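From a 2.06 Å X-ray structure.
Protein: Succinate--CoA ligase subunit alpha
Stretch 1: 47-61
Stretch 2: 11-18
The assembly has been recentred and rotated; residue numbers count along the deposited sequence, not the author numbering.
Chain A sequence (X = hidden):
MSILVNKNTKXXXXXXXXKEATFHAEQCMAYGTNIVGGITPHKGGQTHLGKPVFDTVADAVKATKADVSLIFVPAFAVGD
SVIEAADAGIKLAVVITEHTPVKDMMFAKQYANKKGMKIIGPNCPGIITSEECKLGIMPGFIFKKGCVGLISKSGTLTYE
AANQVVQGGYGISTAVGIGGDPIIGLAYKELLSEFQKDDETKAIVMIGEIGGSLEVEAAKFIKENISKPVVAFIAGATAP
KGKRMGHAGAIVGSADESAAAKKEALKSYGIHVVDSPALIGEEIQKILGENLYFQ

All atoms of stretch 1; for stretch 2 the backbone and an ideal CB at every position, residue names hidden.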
# COMPACT_ATOMS: atom_id res chain seq x y z
N THR A 47 30.20 -0.38 -21.85
CA THR A 47 29.42 0.65 -22.48
C THR A 47 27.99 0.11 -22.66
O THR A 47 27.81 -1.08 -22.97
CB THR A 47 30.08 1.07 -23.80
OG1 THR A 47 31.25 1.82 -23.47
CG2 THR A 47 29.21 1.96 -24.64
N HIS A 48 26.99 0.98 -22.47
CA HIS A 48 25.54 0.60 -22.57
C HIS A 48 24.76 1.85 -23.00
O HIS A 48 24.94 2.95 -22.43
CB HIS A 48 25.06 -0.09 -21.28
CG HIS A 48 23.64 -0.55 -21.29
ND1 HIS A 48 23.19 -1.58 -22.08
CD2 HIS A 48 22.54 -0.08 -20.63
CE1 HIS A 48 21.89 -1.79 -21.86
NE2 HIS A 48 21.47 -0.89 -20.97
N LEU A 49 24.02 1.70 -24.10
CA LEU A 49 23.31 2.80 -24.75
C LEU A 49 24.24 3.98 -24.98
O LEU A 49 23.85 5.13 -24.81
CB LEU A 49 22.13 3.22 -23.85
CG LEU A 49 21.08 2.14 -23.64
CD1 LEU A 49 20.00 2.64 -22.67
CD2 LEU A 49 20.46 1.73 -24.98
N GLY A 50 25.47 3.67 -25.38
CA GLY A 50 26.52 4.65 -25.70
C GLY A 50 27.10 5.39 -24.50
O GLY A 50 27.77 6.41 -24.67
N LYS A 51 26.89 4.89 -23.27
CA LYS A 51 27.36 5.58 -22.09
C LYS A 51 28.13 4.62 -21.21
O LYS A 51 27.93 3.42 -21.28
CB LYS A 51 26.16 6.13 -21.30
CG LYS A 51 25.30 7.09 -22.10
CD LYS A 51 26.03 8.36 -22.42
CE LYS A 51 25.27 9.20 -23.43
NZ LYS A 51 26.02 10.46 -23.65
N PRO A 52 29.00 5.14 -20.32
CA PRO A 52 29.78 4.29 -19.43
C PRO A 52 28.95 3.63 -18.32
O PRO A 52 27.97 4.20 -17.83
CB PRO A 52 30.86 5.24 -18.89
CG PRO A 52 30.27 6.63 -19.03
CD PRO A 52 29.35 6.56 -20.24
N VAL A 53 29.29 2.38 -18.03
CA VAL A 53 28.73 1.59 -16.95
C VAL A 53 29.79 1.56 -15.86
O VAL A 53 30.99 1.49 -16.18
CB VAL A 53 28.37 0.17 -17.40
CG1 VAL A 53 27.77 -0.69 -16.30
CG2 VAL A 53 27.47 0.20 -18.61
N PHE A 54 29.34 1.63 -14.61
CA PHE A 54 30.17 1.60 -13.45
C PHE A 54 29.69 0.52 -12.49
O PHE A 54 28.48 0.16 -12.51
CB PHE A 54 30.14 2.95 -12.76
CG PHE A 54 30.57 4.09 -13.63
CD1 PHE A 54 31.92 4.47 -13.70
CD2 PHE A 54 29.65 4.77 -14.40
CE1 PHE A 54 32.32 5.51 -14.53
CE2 PHE A 54 30.05 5.83 -15.22
CZ PHE A 54 31.38 6.19 -15.29
N ASP A 55 30.59 0.05 -11.62
CA ASP A 55 30.21 -0.93 -10.61
C ASP A 55 29.44 -0.29 -9.45
O ASP A 55 28.71 -0.99 -8.79
CB ASP A 55 31.43 -1.66 -10.05
CG ASP A 55 32.10 -2.57 -11.07
OD1 ASP A 55 31.39 -3.32 -11.78
OD2 ASP A 55 33.29 -2.49 -11.18
N THR A 56 29.74 0.99 -9.16
CA THR A 56 29.32 1.67 -7.96
C THR A 56 28.88 3.09 -8.33
O THR A 56 29.40 3.71 -9.30
CB THR A 56 30.43 1.73 -6.90
OG1 THR A 56 31.45 2.60 -7.38
CG2 THR A 56 31.05 0.38 -6.61
N VAL A 57 27.93 3.62 -7.54
CA VAL A 57 27.53 5.00 -7.74
C VAL A 57 28.74 5.92 -7.50
O VAL A 57 28.88 6.95 -8.15
CB VAL A 57 26.35 5.40 -6.82
CG1 VAL A 57 25.97 6.85 -7.01
CG2 VAL A 57 25.14 4.51 -7.07
N ALA A 58 29.59 5.59 -6.51
CA ALA A 58 30.72 6.46 -6.17
C ALA A 58 31.65 6.64 -7.38
O ALA A 58 32.05 7.76 -7.65
CB ALA A 58 31.49 5.91 -4.99
N ASP A 59 31.93 5.56 -8.11
CA ASP A 59 32.76 5.61 -9.36
C ASP A 59 32.08 6.46 -10.43
O ASP A 59 32.72 7.28 -11.08
CB ASP A 59 33.01 4.21 -9.94
CG ASP A 59 34.00 3.36 -9.15
OD1 ASP A 59 34.69 3.91 -8.31
OD2 ASP A 59 34.06 2.13 -9.40
N ALA A 60 30.76 6.31 -10.57
CA ALA A 60 30.01 7.04 -11.57
C ALA A 60 30.03 8.54 -11.25
O ALA A 60 30.18 9.38 -12.16
CB ALA A 60 28.58 6.55 -11.63
N VAL A 61 29.84 8.90 -9.98
CA VAL A 61 29.79 10.32 -9.58
C VAL A 61 31.18 10.98 -9.78
O VAL A 61 31.28 12.12 -10.21
CB VAL A 61 29.29 10.44 -8.13
CG1 VAL A 61 29.67 11.79 -7.52
CG2 VAL A 61 27.79 10.22 -8.07
N UNK A 11 22.19 12.78 -15.27
CA UNK A 11 21.50 11.68 -14.63
C UNK A 11 22.30 10.40 -14.81
O UNK A 11 22.66 10.09 -15.93
CB UNK A 11 20.09 11.52 -15.19
N UNK A 12 22.47 9.64 -13.72
CA UNK A 12 22.93 8.27 -13.78
C UNK A 12 21.75 7.35 -13.49
O UNK A 12 20.80 7.71 -12.76
CB UNK A 12 24.08 8.03 -12.80
N UNK A 13 21.85 6.13 -14.00
CA UNK A 13 20.80 5.13 -13.82
C UNK A 13 21.37 4.00 -12.96
O UNK A 13 22.36 3.39 -13.32
CB UNK A 13 20.29 4.60 -15.16
N UNK A 14 20.73 3.72 -11.83
CA UNK A 14 21.08 2.55 -11.03
C UNK A 14 20.20 1.40 -11.55
O UNK A 14 18.98 1.57 -11.73
CB UNK A 14 20.87 2.80 -9.53
N UNK A 15 20.83 0.26 -11.84
CA UNK A 15 20.16 -0.87 -12.50
C UNK A 15 20.08 -0.67 -14.02
O UNK A 15 19.17 -1.15 -14.68
CB UNK A 15 18.75 -1.06 -11.93
N UNK A 16 21.14 -0.08 -14.58
CA UNK A 16 21.18 0.42 -15.93
C UNK A 16 21.06 -0.69 -16.98
O UNK A 16 20.53 -0.43 -18.02
CB UNK A 16 22.48 1.20 -16.14
N UNK A 17 21.56 -1.91 -16.72
CA UNK A 17 21.63 -2.91 -17.78
C UNK A 17 20.45 -3.87 -17.71
O UNK A 17 20.34 -4.68 -18.56
CB UNK A 17 22.95 -3.69 -17.69
N UNK A 18 19.60 -3.79 -16.69
CA UNK A 18 18.41 -4.56 -16.69
C UNK A 18 17.54 -4.26 -17.92
O UNK A 18 17.65 -3.20 -18.53
CB UNK A 18 17.63 -4.30 -15.40

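Position 11 lies in a strand with extended backbone angles (-128/133), and its ideal CB has nothing of stretch 1 within 5.5 Å. Stretch 1 therefore sets no demand here beyond a residue at ease in a strand, for which beta-branched side chains are well suited. The deposited residue is Val 11, which makes no contact with stretch 1.

At position 12 the CA-to-CB bond points toward the helix that begins at Val 57, and the ideal CB sits 4.9 Å from CB of Ala 60. The methyl groups of Val 57 and Val 61 extend the apolar surface beside it. No charge or polar side-chain group is offered, so valine, isoleucine, leucine or methionine would all be reasonable, the longer ones reaching more of the helix. The residue is Ile 12, with chi1 p and chi2 t. Its CG2 packs 4.2 Å from CB of Ala 60, while its CD1 lies 3.8 Å from CG1 of Val 57 and 4.4 Å from CG2 of Val 61, so that one side chain spans a full turn of the helix.

Position 13 repeats the situation of 11: extended angles, with no part of stretch 1 near the ideal CB. Many strand-forming residues would fit, and the residue is Val 13.

At position 14 the CA-to-CB bond runs sideways, and CG2 of Val 57 is 5.2 Å from the ideal CB. A medium or long side chain could lie along this methyl, whether aliphatic or polar with its end group satisfied elsewhere. The residue is Gln 14, whose CD comes within 3.5 Å of CG2 of Val 57; its amide group is hydrogen-bonded elsewhere in the structure.

Position 15 has phi/psi of 81/37. Positive phi favours glycine, with asparagine a lesser possibility, and stretch 1 offers no contact. Gly 15 opens a type I turn that ends at position 18.

Position 16 points toward the hairpin built on the type I' turn from His 48 to Lys 51. Its ideal CB is 4.7 Å from CD2 of His 48, and beyond lie Leu 49, Val 53 and the CB of Lys 51. This broad, largely apolar surface suits a large side chain, aromatic or a long aliphatic. The residue is Phe 16, with chi1 t. The edge of the His 48 ring meets its face, with centroids 4.8 Å apart and planes at 88°. Its CE1 lies 4.1 Å from CD1 of Leu 49, its CD2 4.1 Å from CG2 of Val 53, and CB of Lys 51 approaches the ring edge.

At position 17 the CB points sideways, 4.6 Å from NE2 of His 48, beside an imidazole face. A compact side chain with a methyl would suit, such as threonine, valine or alanine. Thr 17 places CG2 over that face, 4.1 Å from the ring centroid, a CH-pi contact.

Position 18 points away, with room for a side chain. Serine, threonine, aspartate, asparagine or glycine would suit this N-cap site; the residue is Gly 18.

Stretch 2, residues 11-18: VIVQGFTG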
# COMPACT_ATOMS: atom_id res chain seq x y z
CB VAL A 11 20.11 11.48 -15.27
CG1 VAL A 11 19.41 10.25 -14.68
CG2 VAL A 11 19.24 12.73 -15.15
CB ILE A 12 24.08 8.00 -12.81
CG1 ILE A 12 23.72 8.46 -11.40
CG2 ILE A 12 25.35 8.65 -13.30
CD1 ILE A 12 24.72 7.99 -10.36
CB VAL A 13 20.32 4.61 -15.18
CG1 VAL A 13 19.24 3.57 -15.03
CG2 VAL A 13 19.87 5.74 -16.10
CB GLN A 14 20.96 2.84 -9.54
CG GLN A 14 21.99 3.84 -9.01
CD GLN A 14 21.70 4.33 -7.62
OE1 GLN A 14 21.39 5.51 -7.42
NE2 GLN A 14 21.80 3.43 -6.65
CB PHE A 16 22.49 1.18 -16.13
CG PHE A 16 22.67 1.99 -17.38
CD1 PHE A 16 21.62 2.64 -17.99
CD2 PHE A 16 23.94 2.18 -17.90
CE1 PHE A 16 21.82 3.44 -19.11
CE2 PHE A 16 24.15 2.99 -19.00
CZ PHE A 16 23.09 3.61 -19.61
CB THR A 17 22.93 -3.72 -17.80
OG1 THR A 17 23.13 -4.35 -16.54
CG2 THR A 17 24.13 -2.87 -18.13
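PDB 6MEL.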